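Local coordinates for Atg5 (Kluyveromyces marxianus, PDB 3VQI), which takes part in autophagic vesicle formation and cytoplasm-to-vacuole transport, working as a conjugate with the ubiquitin-like protein Atg12, at residues 36-41 with 53-58. Numbering follows the deposited sequence.
With SO4 (sulfate ion), chain G.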
loop_
_atom_site.group_PDB
_atom_site.type_symbol
_atom_site.label_atom_id
_atom_site.label_comp_id
_atom_site.label_asym_id
_atom_site.label_seq_id
_atom_site.Cartn_x
_atom_site.Cartn_y
_atom_site.Cartn_z
ATOM N N LYS A 36 -1.443 -23.342 12.527
ATOM C CA LYS A 36 -2.224 -22.114 12.398
ATOM C C LYS A 36 -1.414 -20.974 11.787
ATOM O O LYS A 36 -1.785 -19.806 11.885
ATOM C CB LYS A 36 -2.772 -21.699 13.768
ATOM C CG LYS A 36 -1.707 -21.333 14.785
ATOM C CD LYS A 36 -2.330 -20.988 16.124
ATOM C CE LYS A 36 -1.264 -20.710 17.179
ATOM N NZ LYS A 36 -1.873 -20.474 18.521
ATOM N N SER A 37 -0.307 -21.324 11.150
ATOM C CA SER A 37 0.542 -20.331 10.523
ATOM C C SER A 37 0.784 -20.652 9.061
ATOM O O SER A 37 0.470 -21.740 8.590
ATOM C CB SER A 37 1.892 -20.251 11.235
ATOM O OG SER A 37 1.759 -19.697 12.529
ATOM N N CYS A 38 1.344 -19.681 8.354
ATOM C CA CYS A 38 1.692 -19.827 6.950
ATOM C C CYS A 38 2.511 -18.600 6.591
ATOM O O CYS A 38 2.189 -17.490 6.997
ATOM C CB CYS A 38 0.442 -19.933 6.063
ATOM S SG CYS A 38 -0.451 -18.403 5.745
ATOM N N HIS A 39 3.600 -18.806 5.865
ATOM C CA HIS A 39 4.451 -17.697 5.469
ATOM C C HIS A 39 4.255 -17.466 3.987
ATOM O O HIS A 39 4.259 -18.403 3.194
ATOM C CB HIS A 39 5.920 -18.012 5.762
ATOM C CG HIS A 39 6.140 -18.602 7.118
ATOM N ND1 HIS A 39 5.835 -19.914 7.414
ATOM C CD2 HIS A 39 6.574 -18.046 8.274
ATOM C CE1 HIS A 39 6.070 -20.140 8.695
ATOM N NE2 HIS A 39 6.518 -19.023 9.240
ATOM N N ILE A 40 4.063 -16.213 3.614
ATOM C CA ILE A 40 3.881 -15.900 2.220
ATOM C C ILE A 40 4.663 -14.656 1.902
ATOM O O ILE A 40 4.782 -13.759 2.736
ATOM C CB ILE A 40 2.413 -15.681 1.903
ATOM C CG1 ILE A 40 1.889 -14.492 2.688
ATOM C CG2 ILE A 40 1.619 -16.924 2.283
ATOM C CD1 ILE A 40 0.419 -14.261 2.466
ATOM N N VAL A 41 5.234 -14.615 0.708
ATOM C CA VAL A 41 5.985 -13.446 0.305
ATOM C C VAL A 41 4.955 -12.526 -0.333
ATOM O O VAL A 41 4.148 -12.977 -1.147
ATOM C CB VAL A 41 7.087 -13.813 -0.713
ATOM C CG1 VAL A 41 7.880 -12.571 -1.096
ATOM C CG2 VAL A 41 8.023 -14.850 -0.113
ATOM N N PRO A 53 -7.935 -14.120 0.468
ATOM C CA PRO A 53 -8.447 -15.477 0.220
ATOM C C PRO A 53 -7.433 -16.614 0.261
ATOM O O PRO A 53 -7.757 -17.736 0.644
ATOM C CB PRO A 53 -9.130 -15.357 -1.148
ATOM C CG PRO A 53 -8.538 -14.121 -1.751
ATOM C CD PRO A 53 -8.395 -13.198 -0.582
ATOM N N THR A 54 -6.208 -16.330 -0.152
ATOM C CA THR A 54 -5.158 -17.339 -0.148
ATOM C C THR A 54 -4.870 -17.692 1.301
ATOM O O THR A 54 -4.785 -18.865 1.665
ATOM C CB THR A 54 -3.874 -16.790 -0.784
ATOM O OG1 THR A 54 -4.195 -16.184 -2.040
ATOM C CG2 THR A 54 -2.846 -17.898 -0.980
ATOM N N VAL A 55 -4.719 -16.663 2.128
ATOM C CA VAL A 55 -4.445 -16.867 3.542
ATOM C C VAL A 55 -5.612 -17.594 4.196
ATOM O O VAL A 55 -5.418 -18.525 4.978
ATOM C CB VAL A 55 -4.164 -15.530 4.224
ATOM C CG1 VAL A 55 -4.233 -15.655 5.731
ATOM C CG2 VAL A 55 -2.790 -15.079 3.828
ATOM N N VAL A 56 -6.830 -17.199 3.857
ATOM C CA VAL A 56 -7.981 -17.864 4.429
ATOM C C VAL A 56 -7.971 -19.341 4.045
ATOM O O VAL A 56 -8.162 -20.203 4.893
ATOM C CB VAL A 56 -9.283 -17.205 3.970
ATOM C CG1 VAL A 56 -10.460 -18.110 4.275
ATOM C CG2 VAL A 56 -9.452 -15.860 4.683
ATOM N N ARG A 57 -7.728 -19.626 2.769
ATOM C CA ARG A 57 -7.685 -21.001 2.268
ATOM C C ARG A 57 -6.669 -21.841 3.048
ATOM O O ARG A 57 -7.005 -22.880 3.607
ATOM C CB ARG A 57 -7.295 -21.013 0.779
ATOM C CG ARG A 57 -7.496 -22.364 0.049
ATOM C CD ARG A 57 -6.428 -22.669 -1.039
ATOM N NE ARG A 57 -5.884 -21.495 -1.739
ATOM C CZ ARG A 57 -6.611 -20.574 -2.370
ATOM N NH1 ARG A 57 -7.930 -20.666 -2.403
ATOM N NH2 ARG A 57 -6.017 -19.556 -2.975
ATOM N N LYS A 58 -5.426 -21.385 3.089
ATOM C CA LYS A 58 -4.383 -22.133 3.773
ATOM C C LYS A 58 -4.659 -22.438 5.234
ATOM O O LYS A 58 -4.152 -23.432 5.761
ATOM C CB LYS A 58 -3.045 -21.403 3.700
ATOM C CG LYS A 58 -2.375 -21.393 2.351
ATOM C CD LYS A 58 -0.914 -20.976 2.509
ATOM C CE LYS A 58 -0.340 -20.379 1.230
ATOM N NZ LYS A 58 0.562 -21.311 0.496
HETATM S S SO4 G . 4.016 -22.477 5.297
HETATM O O1 SO4 G . 4.321 -22.044 6.674
HETATM O O2 SO4 G . 2.837 -23.367 5.302
HETATM O O3 SO4 G . 3.727 -21.302 4.452
HETATM O O4 SO4 G . 5.187 -23.195 4.761
#
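I40 and V55 make the tight end of this contact: CD1 of I40 reaches CG2 of V55 at 3.6 Å, the two side chains crossing at about a right angle. The reach depends on the isoleucine torsions, with CG1 set between the backbone N and the carbonyl carbon (chi1 62°) and CD1 carried on by an extended chi2 of -177°. C38, two residues earlier on the same side of the strand, stands farther from the valine, its SG 4.5 Å from V55 CG2. The packing is that of a helix laid against an edge strand in a ubiquitin-like fold, here the UblA domain: strand 37-43 borders the mixed sheet and pairs with strand 15-22, while V55 also touches V20 of strand 15-22 and L119 of strand 114-121. The axes of the two short segments come within 9.2 Å at their closest, their N-to-C directions 145° apart, and no hydrogen bond links them. Toward solvent the contact becomes looser and relies on the aliphatic part of exposed K58, whose CD lies 3.9 Å from C38 CB and whose CE lies 4.1 Å from I40 CG2. The CB of H39 is directed away from the helix, and the residue binds a sulfate that is likely a crystallisation additive. The backbone N of H39 donates to sulfate O3 at 2.9 Å. A bent bond runs from H39 ND1 to sulfate O1 at 2.7 Å, with the sulfur in the plane of the ring at its edge.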